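PDB 1YSR: sensor-type histidine kinase PrrB from Mycobacterium tuberculosis, which probably acts as the sensor kinase of the PrrB/PrrA two-component system, transferring phosphate from ATP to a histidine, and is represented here by its C-terminal ATP-binding domain. Local coordinates for residues 25-38 with 59-73. Sequence-based numbering, arbitrary orientation. Where two conformers were deposited one is given.
Sequences YPDLDVSLVPSPTC and VKHGGATLVQLSAVS
Val30 and Val67 pair side by side where strand 29-32 runs parallel to strand 66-73, forming one margin of the mixed sheet in the alpha/beta sandwich of the GHKL ATPase family (gyrase, Hsp90, histidine kinase, MutL). Their methyls CG2 and CG1 meet at 3.9 Å on the helix-covered face, where Ala18 of helix 10-24 touches both Val30 and Leu69. Five backbone hydrogen bonds, from Asp29 N to Val33 N, zip the strands together. The bond from Leu69 N to Ser31 O is short, 2.8 Å, and nearly straight at 174°, whereas that from Ser31 N to Val67 O is longer and more bent.

Packing is tight at the entry to the strands. Leu28, with CG anti to its backbone N (chi1 169°), splits its methyls: CD2 meets Val59 CG2 at 3.7 Å, while CD1 touches both the Thr65 carbonyl group and Val67 CG2. Tyr25 lays one ring face against Val59, whose CG2 sits toward the rim, and Lys60 CD approaches the ring edge. Tyr25 and Leu28, the two ends of a turn just ahead of the strand, thus pack on the C-terminal end of helix 44-61.

The other face, bearing Asp29, Ser31, Leu66 and Gln68, is more polar and more open to solvent. Leu66 CD1 lies 3.5 Å from Asp29 CG, alongside the exposed carboxylate, and a water bridges Asp29 OD1, Ser31 OG and Val67 O. Beyond Val33 the chains diverge, and a side chain replaces the backbone acceptor. Ser35 OG, anti to its carbonyl carbon (chi1 -65°), donates to Val33 O at 2.8 Å and accepts from Ala71 N at 3.2 Å. Farther on, a water spans Thr37 O and Ser73 OG, the latter 3.5 Å from Cys38 CB.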
loop_
_atom_site.group_PDB
_atom_site.type_symbol
_atom_site.label_atom_id
_atom_site.label_comp_id
_atom_site.label_asym_id
_atom_site.label_seq_id
_atom_site.Cartn_x
_atom_site.Cartn_y
_atom_site.Cartn_z
ATOM N N TYR A 25 -10.131 4.764 16.811
ATOM C CA TYR A 25 -11.290 4.249 17.541
ATOM C C TYR A 25 -10.856 3.762 18.905
ATOM O O TYR A 25 -10.430 2.612 19.055
ATOM C CB TYR A 25 -11.932 3.104 16.774
ATOM C CG TYR A 25 -12.312 3.432 15.349
ATOM C CD1 TYR A 25 -13.455 4.155 15.053
ATOM C CD2 TYR A 25 -11.518 3.006 14.285
ATOM C CE1 TYR A 25 -13.823 4.428 13.724
ATOM C CE2 TYR A 25 -11.886 3.273 12.974
ATOM C CZ TYR A 25 -13.013 4.005 12.703
ATOM O OH TYR A 25 -13.404 4.310 11.392
ATOM N N PRO A 26 -10.999 4.633 19.924
ATOM C CA PRO A 26 -10.474 4.271 21.255
ATOM C C PRO A 26 -11.204 3.031 21.770
ATOM O O PRO A 26 -12.383 2.847 21.487
ATOM C CB PRO A 26 -10.801 5.500 22.119
ATOM C CG PRO A 26 -12.007 6.165 21.418
ATOM C CD PRO A 26 -11.717 5.928 19.919
ATOM N N ASP A 27 -10.522 2.149 22.478
ATOM C CA ASP A 27 -11.263 1.000 23.012
ATOM C C ASP A 27 -11.665 -0.063 21.968
ATOM O O ASP A 27 -12.103 -1.151 22.364
ATOM C CB ASP A 27 -12.569 1.446 23.688
ATOM C CG ASP A 27 -12.350 2.389 24.858
ATOM O OD1 ASP A 27 -11.619 1.991 25.797
ATOM O OD2 ASP A 27 -12.945 3.507 24.826
ATOM N N LEU A 28 -11.605 0.247 20.660
ATOM C CA LEU A 28 -11.797 -0.818 19.666
ATOM C C LEU A 28 -10.630 -1.789 19.754
ATOM O O LEU A 28 -9.495 -1.354 19.803
ATOM C CB LEU A 28 -11.943 -0.221 18.253
ATOM C CG LEU A 28 -11.871 -1.244 17.116
ATOM C CD1 LEU A 28 -13.065 -2.224 17.171
ATOM C CD2 LEU A 28 -11.784 -0.509 15.750
ATOM N N ASP A 29 -10.886 -3.096 19.811
ATOM C CA ASP A 29 -9.843 -4.134 19.767
ATOM C C ASP A 29 -9.813 -4.565 18.296
ATOM O O ASP A 29 -10.742 -5.238 17.828
ATOM C CB ASP A 29 -10.223 -5.370 20.622
ATOM C CG ASP A 29 -9.186 -6.525 20.563
ATOM O OD1 ASP A 29 -8.303 -6.611 19.649
ATOM O OD2 ASP A 29 -9.253 -7.430 21.477
ATOM N N VAL A 30 -8.792 -4.131 17.573
ATOM C CA VAL A 30 -8.739 -4.420 16.132
ATOM C C VAL A 30 -7.333 -4.926 15.813
ATOM O O VAL A 30 -6.320 -4.329 16.269
ATOM C CB VAL A 30 -9.132 -3.201 15.275
ATOM C CG1 VAL A 30 -8.287 -1.966 15.654
ATOM C CG2 VAL A 30 -9.000 -3.583 13.720
ATOM N N SER A 31 -7.254 -6.017 15.049
ATOM C CA SER A 31 -5.994 -6.618 14.777
ATOM C C SER A 31 -6.039 -7.500 13.541
ATOM O O SER A 31 -7.106 -7.941 13.092
ATOM C CB SER A 31 -5.605 -7.509 15.967
ATOM O OG SER A 31 -6.408 -8.687 15.902
ATOM N N LEU A 32 -4.861 -7.721 12.975
ATOM C CA LEU A 32 -4.693 -8.705 11.942
ATOM C C LEU A 32 -4.409 -10.024 12.627
ATOM O O LEU A 32 -3.356 -10.158 13.332
ATOM C CB LEU A 32 -3.460 -8.352 11.125
ATOM C CG LEU A 32 -3.026 -9.438 10.132
ATOM C CD1 LEU A 32 -4.148 -9.661 9.101
ATOM C CD2 LEU A 32 -1.745 -9.024 9.430
ATOM N N VAL A 33 -5.280 -10.990 12.358
ATOM C CA VAL A 33 -5.122 -12.393 12.693
ATOM C C VAL A 33 -3.943 -13.031 11.935
ATOM O O VAL A 33 -3.738 -12.740 10.753
ATOM C CB VAL A 33 -6.451 -13.038 12.272
ATOM C CG1 VAL A 33 -6.296 -14.372 11.570
ATOM C CG2 VAL A 33 -7.489 -12.990 13.421
ATOM N N PRO A 34 -3.176 -13.956 12.578
ATOM C CA PRO A 34 -2.019 -14.567 11.923
ATOM C C PRO A 34 -2.346 -15.003 10.498
ATOM O O PRO A 34 -3.294 -15.779 10.309
ATOM C CB PRO A 34 -1.760 -15.818 12.808
ATOM C CG PRO A 34 -2.066 -15.352 14.149
ATOM C CD PRO A 34 -3.355 -14.503 13.944
ATOM N N SER A 35 -1.617 -14.471 9.508
ATOM C CA SER A 35 -1.956 -14.713 8.100
ATOM C C SER A 35 -0.673 -14.869 7.277
ATOM O O SER A 35 0.284 -14.194 7.546
ATOM C CB SER A 35 -2.726 -13.522 7.492
ATOM O OG SER A 35 -4.022 -13.267 8.049
ATOM N N PRO A 36 -0.709 -15.692 6.211
ATOM C CA PRO A 36 0.479 -15.744 5.368
ATOM C C PRO A 36 0.551 -14.444 4.636
ATOM O O PRO A 36 -0.491 -13.782 4.454
ATOM C CB PRO A 36 0.152 -16.833 4.364
ATOM C CG PRO A 36 -1.390 -16.841 4.281
ATOM C CD PRO A 36 -1.801 -16.541 5.710
ATOM N N THR A 37 1.757 -14.083 4.206
ATOM C CA THR A 37 1.944 -12.930 3.338
ATOM C C THR A 37 1.373 -13.165 1.965
ATOM O O THR A 37 1.713 -14.166 1.296
ATOM C CB THR A 37 3.436 -12.510 3.273
ATOM O OG1 THR A 37 3.806 -11.962 4.532
ATOM C CG2 THR A 37 3.642 -11.450 2.238
ATOM N N CYS A 38 0.457 -12.280 1.547
ATOM C CA CYS A 38 -0.126 -12.383 0.224
ATOM C C CYS A 38 0.135 -11.162 -0.612
ATOM O O CYS A 38 -0.292 -10.065 -0.267
ATOM C CB CYS A 38 -1.630 -12.639 0.253
ATOM S SG CYS A 38 -2.326 -12.722 -1.426
ATOM N N VAL A 59 -17.813 -0.260 13.203
ATOM C CA VAL A 59 -17.756 0.510 14.457
ATOM C C VAL A 59 -18.888 1.501 14.513
ATOM O O VAL A 59 -19.666 1.488 15.455
ATOM C CB VAL A 59 -16.421 1.280 14.604
ATOM C CG1 VAL A 59 -16.484 2.164 15.849
ATOM C CG2 VAL A 59 -15.274 0.312 14.700
ATOM N N LYS A 60 -19.021 2.336 13.477
ATOM C CA LYS A 60 -19.994 3.425 13.553
ATOM C C LYS A 60 -21.400 2.955 13.470
ATOM O O LYS A 60 -22.248 3.441 14.204
ATOM C CB LYS A 60 -19.643 4.576 12.593
ATOM C CG LYS A 60 -18.272 5.144 13.030
ATOM C CD LYS A 60 -17.349 5.477 11.923
ATOM C CE LYS A 60 -17.734 6.811 11.304
ATOM N NZ LYS A 60 -17.323 6.900 9.897
ATOM N N HIS A 61 -21.667 1.969 12.639
ATOM C CA HIS A 61 -23.028 1.507 12.447
ATOM C C HIS A 61 -23.349 0.156 13.072
ATOM O O HIS A 61 -24.506 -0.120 13.411
ATOM C CB HIS A 61 -23.422 1.591 10.957
ATOM C CG HIS A 61 -23.123 2.929 10.342
ATOM N ND1 HIS A 61 -23.802 4.080 10.692
ATOM C CD2 HIS A 61 -22.174 3.310 9.452
ATOM C CE1 HIS A 61 -23.298 5.107 10.028
ATOM N NE2 HIS A 61 -22.310 4.667 9.267
ATOM N N GLY A 62 -22.353 -0.704 13.250
ATOM C CA GLY A 62 -22.612 -2.028 13.853
ATOM C C GLY A 62 -22.363 -2.030 15.359
ATOM O O GLY A 62 -22.737 -2.957 16.061
ATOM N N GLY A 63 -21.720 -0.990 15.840
ATOM C CA GLY A 63 -21.377 -0.858 17.239
ATOM C C GLY A 63 -20.304 -1.841 17.659
ATOM O O GLY A 63 -20.172 -2.148 18.850
ATOM N N ALA A 64 -19.533 -2.349 16.693
ATOM C CA ALA A 64 -18.434 -3.290 16.996
ATOM C C ALA A 64 -17.434 -2.731 18.000
ATOM O O ALA A 64 -16.990 -1.549 17.860
ATOM C CB ALA A 64 -17.682 -3.667 15.686
ATOM N N THR A 65 -17.004 -3.593 18.938
ATOM C CA THR A 65 -15.878 -3.304 19.846
ATOM C C THR A 65 -14.724 -4.237 19.560
ATOM O O THR A 65 -13.632 -4.080 20.130
ATOM C CB THR A 65 -16.281 -3.556 21.357
ATOM O OG1 THR A 65 -16.698 -4.917 21.478
ATOM C CG2 THR A 65 -17.431 -2.698 21.742
ATOM N N LEU A 66 -14.953 -5.253 18.708
ATOM C CA LEU A 66 -13.913 -6.203 18.301
ATOM C C LEU A 66 -14.033 -6.399 16.769
ATOM O O LEU A 66 -15.140 -6.628 16.220
ATOM C CB LEU A 66 -14.041 -7.582 19.030
ATOM C CG LEU A 66 -13.156 -8.746 18.608
ATOM C CD1 LEU A 66 -11.761 -8.501 19.179
ATOM C CD2 LEU A 66 -13.733 -10.061 19.269
ATOM N N VAL A 67 -12.895 -6.241 16.112
ATOM C CA VAL A 67 -12.722 -6.459 14.672
ATOM C C VAL A 67 -11.442 -7.257 14.421
ATOM O O VAL A 67 -10.391 -6.975 15.035
ATOM C CB VAL A 67 -12.611 -5.095 13.913
ATOM C CG1 VAL A 67 -12.193 -5.327 12.440
ATOM C CG2 VAL A 67 -13.927 -4.312 14.030
ATOM N N GLN A 68 -11.505 -8.238 13.533
ATOM C CA GLN A 68 -10.340 -9.004 13.141
ATOM C C GLN A 68 -10.271 -8.975 11.658
ATOM O O GLN A 68 -11.295 -9.291 10.973
ATOM C CB GLN A 68 -10.504 -10.481 13.559
ATOM C CG GLN A 68 -10.431 -10.627 15.091
ATOM C CD GLN A 68 -10.676 -12.071 15.551
ATOM O OE1 GLN A 68 -11.115 -12.941 14.772
ATOM N NE2 GLN A 68 -10.368 -12.325 16.801
ATOM N N LEU A 69 -9.085 -8.631 11.164
ATOM C CA LEU A 69 -8.781 -8.658 9.729
ATOM C C LEU A 69 -8.029 -9.962 9.446
ATOM O O LEU A 69 -7.194 -10.420 10.248
ATOM C CB LEU A 69 -7.865 -7.488 9.388
ATOM C CG LEU A 69 -8.389 -6.134 9.872
ATOM C CD1 LEU A 69 -7.416 -4.916 9.542
ATOM C CD2 LEU A 69 -9.881 -5.862 9.409
ATOM N N SER A 70 -8.263 -10.531 8.277
ATOM C CA SER A 70 -7.493 -11.710 7.865
ATOM C C SER A 70 -7.314 -11.785 6.368
ATOM O O SER A 70 -8.102 -11.222 5.635
ATOM C CB SER A 70 -8.140 -12.994 8.330
ATOM O OG SER A 70 -9.489 -13.122 7.909
ATOM N N ALA A 71 -6.311 -12.557 5.946
ATOM C CA ALA A 71 -6.098 -12.869 4.533
ATOM C C ALA A 71 -5.690 -14.317 4.439
ATOM O O ALA A 71 -4.778 -14.784 5.173
ATOM C CB ALA A 71 -5.002 -11.970 3.947
ATOM N N VAL A 72 -6.384 -15.016 3.541
ATOM C CA VAL A 72 -6.170 -16.437 3.262
ATOM C C VAL A 72 -5.814 -16.522 1.772
ATOM O O VAL A 72 -6.604 -16.085 0.921
ATOM C CB VAL A 72 -7.473 -17.212 3.555
ATOM C CG1 VAL A 72 -7.425 -18.644 3.008
ATOM C CG2 VAL A 72 -7.758 -17.232 5.060
ATOM N N SER A 73 -4.662 -17.107 1.467
ATOM C CA SER A 73 -4.139 -17.247 0.095
ATOM C C SER A 73 -4.427 -18.588 -0.542
ATOM O O SER A 73 -4.364 -19.629 0.123
ATOM C CB SER A 73 -2.609 -17.135 0.106
ATOM O OG SER A 73 -2.165 -16.021 0.844
HETATM O O HOH W 1 -8.839 -7.897 17.260
HETATM O O HOH W 2 -5.339 -16.093 7.737
HETATM O O HOH W 3 0.428 -16.547 0.601
#